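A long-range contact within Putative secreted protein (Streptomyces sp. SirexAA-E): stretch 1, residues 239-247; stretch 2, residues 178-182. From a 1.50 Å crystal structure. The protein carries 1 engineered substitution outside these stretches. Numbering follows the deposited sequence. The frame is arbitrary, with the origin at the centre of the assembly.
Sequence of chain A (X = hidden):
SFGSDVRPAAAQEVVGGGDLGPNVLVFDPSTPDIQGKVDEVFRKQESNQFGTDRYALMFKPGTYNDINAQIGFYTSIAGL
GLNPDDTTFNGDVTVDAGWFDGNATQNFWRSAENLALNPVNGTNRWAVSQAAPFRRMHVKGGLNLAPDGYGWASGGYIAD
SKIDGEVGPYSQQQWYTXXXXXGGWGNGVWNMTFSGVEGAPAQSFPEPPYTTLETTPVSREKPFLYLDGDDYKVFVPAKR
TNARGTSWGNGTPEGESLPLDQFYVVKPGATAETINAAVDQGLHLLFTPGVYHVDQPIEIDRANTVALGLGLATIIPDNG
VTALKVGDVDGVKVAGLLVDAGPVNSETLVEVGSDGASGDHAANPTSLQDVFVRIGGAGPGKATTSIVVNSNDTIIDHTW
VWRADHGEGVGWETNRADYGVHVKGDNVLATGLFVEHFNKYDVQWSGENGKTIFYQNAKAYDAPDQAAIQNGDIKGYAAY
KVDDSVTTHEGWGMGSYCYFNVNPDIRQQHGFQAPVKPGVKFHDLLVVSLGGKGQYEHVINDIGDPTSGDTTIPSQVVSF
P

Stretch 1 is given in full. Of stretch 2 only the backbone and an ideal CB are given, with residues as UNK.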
ATOM      1  N   LYS A 239       8.040  -8.508 -15.632  1.00 15.95           N
ATOM      2  CA  LYS A 239       6.741  -8.962 -15.142  1.00 15.34           C
ATOM      3  C   LYS A 239       6.629 -10.479 -15.202  1.00 15.19           C
ATOM      4  O   LYS A 239       7.289 -11.145 -16.007  1.00 17.46           O
ATOM      5  CB  LYS A 239       5.592  -8.303 -15.917  1.00 20.26           C
ATOM      6  CG  LYS A 239       5.117  -9.004 -17.166  1.00 24.08           C
ATOM      7  CD  LYS A 239       3.847  -8.314 -17.701  1.00 26.32           C
ATOM      8  CE  LYS A 239       3.263  -9.053 -18.899  1.00 30.87           C
ATOM      9  NZ  LYS A 239       4.205  -9.072 -20.047  1.00 34.29           N
ATOM     10  N   ARG A 240       5.803 -11.008 -14.306  1.00 15.42           N
ATOM     11  CA  ARG A 240       5.450 -12.420 -14.273  1.00 13.95           C
ATOM     12  C   ARG A 240       3.953 -12.578 -14.511  1.00 13.90           C
ATOM     13  O   ARG A 240       3.157 -11.802 -13.996  1.00 18.57           O
ATOM     14  CB  ARG A 240       5.823 -13.042 -12.926  1.00 15.13           C
ATOM     15  CG  ARG A 240       7.300 -13.131 -12.656  1.00 16.11           C
ATOM     16  CD  ARG A 240       7.556 -14.037 -11.466  1.00 18.71           C
ATOM     17  NE  ARG A 240       7.362 -13.372 -10.179  1.00 16.91           N
ATOM     18  CZ  ARG A 240       7.375 -14.008  -9.012  1.00 15.00           C
ATOM     19  NH1 ARG A 240       7.525 -15.332  -8.980  1.00 16.35           N
ATOM     20  NH2 ARG A 240       7.214 -13.333  -7.879  1.00 14.48           N
ATOM     21  N   THR A 241       3.561 -13.570 -15.295  1.00 15.72           N
ATOM     22  CA  THR A 241       2.142 -13.892 -15.417  1.00 17.09           C
ATOM     23  C   THR A 241       1.885 -15.209 -14.697  1.00 17.26           C
ATOM     24  O   THR A 241       2.731 -16.107 -14.719  1.00 18.12           O
ATOM     25  CB  THR A 241       1.695 -13.982 -16.884  1.00 20.36           C
ATOM     26  OG1 THR A 241       2.430 -15.017 -17.537  1.00 25.24           O
ATOM     27  CG2 THR A 241       1.971 -12.677 -17.593  1.00 19.47           C
ATOM     28  N   ASN A 242       0.732 -15.307 -14.038  1.00 16.48           N
ATOM     29  CA  ASN A 242       0.420 -16.465 -13.205  1.00 15.02           C
ATOM     30  C   ASN A 242       1.572 -16.766 -12.250  1.00 15.81           C
ATOM     31  O   ASN A 242       2.075 -17.890 -12.181  1.00 16.80           O
ATOM     32  CB  ASN A 242       0.096 -17.675 -14.077  1.00 17.85           C
ATOM     33  CG  ASN A 242      -1.136 -17.450 -14.921  1.00 24.22           C
ATOM     34  OD1 ASN A 242      -2.132 -16.904 -14.445  1.00 26.73           O
ATOM     35  ND2 ASN A 242      -1.072 -17.847 -16.180  1.00 27.10           N
ATOM     36  N   ALA A 243       1.984 -15.725 -11.532  1.00 14.37           N
ATOM     37  CA  ALA A 243       3.126 -15.784 -10.634  1.00 13.10           C
ATOM     38  C   ALA A 243       2.850 -16.667  -9.422  1.00 13.46           C
ATOM     39  O   ALA A 243       1.733 -16.703  -8.903  1.00 13.26           O
ATOM     40  CB  ALA A 243       3.498 -14.381 -10.185  1.00 13.85           C
ATOM     41  N   ARG A 244       3.888 -17.362  -8.968  1.00 13.40           N
ATOM     42  CA  ARG A 244       3.815 -18.141  -7.743  1.00 12.46           C
ATOM     43  C   ARG A 244       5.211 -18.257  -7.153  1.00 12.74           C
ATOM     44  O   ARG A 244       6.177 -18.499  -7.882  1.00 14.26           O
ATOM     45  CB  ARG A 244       3.210 -19.523  -8.003  1.00 14.51           C
ATOM     46  CG  ARG A 244       3.067 -20.392  -6.752  1.00 13.47           C
ATOM     47  CD  ARG A 244       2.263 -21.666  -7.032  1.00 14.90           C
ATOM     48  NE  ARG A 244       2.260 -22.559  -5.874  1.00 16.44           N
ATOM     49  CZ  ARG A 244       1.427 -22.452  -4.842  1.00 15.64           C
ATOM     50  NH1 ARG A 244       0.500 -21.502  -4.829  1.00 15.39           N
ATOM     51  NH2 ARG A 244       1.517 -23.308  -3.825  1.00 16.74           N
ATOM     52  N   GLY A 245       5.313 -18.069  -5.837  1.00 13.69           N
ATOM     53  CA  GLY A 245       6.601 -18.104  -5.161  1.00 12.11           C
ATOM     54  C   GLY A 245       7.436 -16.870  -5.443  1.00 12.78           C
ATOM     55  O   GLY A 245       7.001 -15.964  -6.153  1.00 13.99           O
ATOM     56  N   THR A 246       8.646 -16.840  -4.892  1.00 12.98           N
ATOM     57  CA  THR A 246       9.487 -15.661  -5.008  1.00 13.03           C
ATOM     58  C   THR A 246      10.117 -15.540  -6.396  1.00 14.01           C
ATOM     59  O   THR A 246      10.265 -16.530  -7.127  1.00 14.65           O
ATOM     60  CB  THR A 246      10.614 -15.662  -3.961  1.00 13.21           C
ATOM     61  OG1 THR A 246      11.514 -16.745  -4.230  1.00 15.80           O
ATOM     62  CG2 THR A 246      10.044 -15.791  -2.548  1.00 13.84           C
ATOM     63  N   SER A 247      10.512 -14.318  -6.734  1.00 13.59           N
ATOM     64  CA  SER A 247      11.149 -14.036  -8.012  1.00 15.67           C
ATOM     65  C   SER A 247      12.639 -14.378  -8.001  1.00 15.62           C
ATOM     66  O   SER A 247      13.257 -14.556  -9.061  1.00 19.75           O
ATOM     67  CB  SER A 247      10.973 -12.560  -8.372  1.00 15.10           C
ATOM     68  OG  SER A 247      11.727 -11.734  -7.495  1.00 15.52           O
ATOM     69  N   UNK A 178       1.422 -12.029  -1.303  1.00 11.40           N
ATOM     70  CA  UNK A 178       1.508 -12.565  -2.666  1.00 11.72           C
ATOM     71  C   UNK A 178       2.905 -13.002  -3.067  1.00 10.67           C
ATOM     72  O   UNK A 178       3.913 -12.468  -2.592  1.00 10.86           O
ATOM     73  CB  UNK A 178       1.011 -11.517  -3.663  1.00 11.72           C
ATOM     74  N   UNK A 179       2.928 -14.025  -3.919  1.00 11.33           N
ATOM     75  CA  UNK A 179       4.123 -14.453  -4.643  1.00 11.81           C
ATOM     76  C   UNK A 179       5.295 -14.637  -3.690  1.00 11.91           C
ATOM     77  O   UNK A 179       6.329 -13.981  -3.799  1.00 13.38           O
ATOM     78  CB  UNK A 179       4.483 -13.440  -5.732  1.00 11.81           C
ATOM     79  N   UNK A 180       5.084 -15.543  -2.743  1.00 12.01           N
ATOM     80  CA  UNK A 180       5.970 -15.728  -1.603  1.00 11.78           C
ATOM     81  C   UNK A 180       6.039 -17.203  -1.234  1.00 11.88           C
ATOM     82  O   UNK A 180       5.378 -18.043  -1.848  1.00 12.80           O
ATOM     83  CB  UNK A 180       5.499 -14.896  -0.408  1.00 11.78           C
ATOM     84  N   UNK A 181       6.839 -17.500  -0.221  1.00 11.75           N
ATOM     85  CA  UNK A 181       6.942 -18.833   0.348  1.00 13.28           C
ATOM     86  C   UNK A 181       6.880 -18.714   1.865  1.00 14.94           C
ATOM     87  O   UNK A 181       7.590 -17.897   2.445  1.00 14.05           O
ATOM     88  CB  UNK A 181       8.228 -19.530  -0.100  1.00 13.28           C
ATOM     89  N   UNK A 182       6.018 -19.499   2.508  1.00 14.36           N
ATOM     90  CA  UNK A 182       5.973 -19.520   3.975  1.00 13.58           C
ATOM     91  C   UNK A 182       6.078 -20.957   4.493  1.00 13.21           C
ATOM     92  O   UNK A 182       5.565 -21.895   3.863  1.00 15.33           O
ATOM     93  CB  UNK A 182       4.686 -18.867   4.482  1.00 13.58           C
TER

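Position 178 has extended backbone angles, phi -133° and psi 148°. Its CA-to-CB bond points sideways to stretch 1, and the ideal CB has nothing of that stretch within 5.5 Å. Stretch 1 sets little limit here, so many side chains would fit. The residue is Arg 178. The end of the side chain comes nearer than CB, yet NH1 of Arg 178 stays 4.8 Å from NH2 of Arg 240.

Position 179 is the centre of the contact. Phi 51° and psi 60° are left-handed, a region where Gly, Asn and Asp are the usual candidates. CA-to-CB points sideways, yet the ideal CB lies 3.5 Å from NH2 of Arg 240, 3.6 Å from O of Gly 245 and 4.7 Å from CB of Ala 243. The guanidinium is already held within stretch 1: NH1 and NH2 of Arg 240 both donate to O of Gly 245, at 2.9 and 3.2 Å. A small or medium polar side chain would suit this place, and the nearby positive charge favours an acidic one. The residue is Asp 179, and stretch 1 covers 87 Å² of it, the most of any residue in stretch 2. OD2 of Asp 179 lies 4.3 Å from NH2 of Arg 240, well out of the guanidinium plane. The charges attract, but there is no salt bridge. OD1 of Asp 179 sits 3.3 Å from O of Ala 243, and O of Asp 179 sits 3.2 Å from O of Gly 245. Both are pairs of acceptors, so neither is a hydrogen bond. NH1 of Arg 178 forms a salt bridge with OD2 of Asp 179, at 2.8 Å.

Position 180 is extended, and its CA-to-CB bond points away. The backbone makes the contact: CA of Gly 245 gives a CA-H...O contact to O of position 180 at 3.5 Å, with 166° at the hydrogen. The ideal CB is 5.1 Å from CG2 of Thr 246, so stretch 1 allows many side chains. The residue is Ser 180, whose OG donates to O of Arg 178 at 2.8 Å.

Position 181 lies in a strand with CB sideways, 4.8 Å from CG2 of Thr 246. That methyl would accept a small polar or an apolar neighbour. The residue is Ser 181. Its backbone N lies 4.3 Å from CG2 of Thr 246.

Position 182 is out of reach of stretch 1, which gives no preference; the residue is Val 182.

Stretch 2, residues 178-182: RDSSV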
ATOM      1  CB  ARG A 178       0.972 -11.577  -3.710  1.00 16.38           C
ATOM      2  CG  ARG A 178       1.838 -10.396  -4.011  1.00 15.34           C
ATOM      3  CD  ARG A 178       1.541  -9.768  -5.409  1.00 13.81           C
ATOM      4  NE  ARG A 178       2.459  -8.651  -5.606  1.00 11.74           N
ATOM      5  CZ  ARG A 178       3.743  -8.785  -5.940  1.00 10.49           C
ATOM      6  NH1 ARG A 178       4.257  -9.986  -6.188  1.00 12.26           N
ATOM      7  NH2 ARG A 178       4.516  -7.711  -6.027  1.00 11.16           N
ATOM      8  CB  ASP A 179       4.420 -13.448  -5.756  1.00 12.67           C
ATOM      9  CG  ASP A 179       3.243 -13.299  -6.705  1.00 13.73           C
ATOM     10  OD1 ASP A 179       2.419 -14.238  -6.756  1.00 12.23           O
ATOM     11  OD2 ASP A 179       3.124 -12.261  -7.382  1.00 14.15           O
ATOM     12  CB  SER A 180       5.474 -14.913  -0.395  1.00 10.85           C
ATOM     13  OG  SER A 180       5.607 -13.509  -0.592  1.00 11.53           O
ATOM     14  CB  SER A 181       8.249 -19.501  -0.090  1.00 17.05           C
ATOM     15  OG  SER A 181       8.487 -20.702   0.621  1.00 19.64           O
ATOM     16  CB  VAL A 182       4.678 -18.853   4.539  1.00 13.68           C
ATOM     17  CG1 VAL A 182       4.588 -17.403   4.087  1.00 14.03           C
ATOM     18  CG2 VAL A 182       3.419 -19.640   4.155  1.00 13.39           C
TER
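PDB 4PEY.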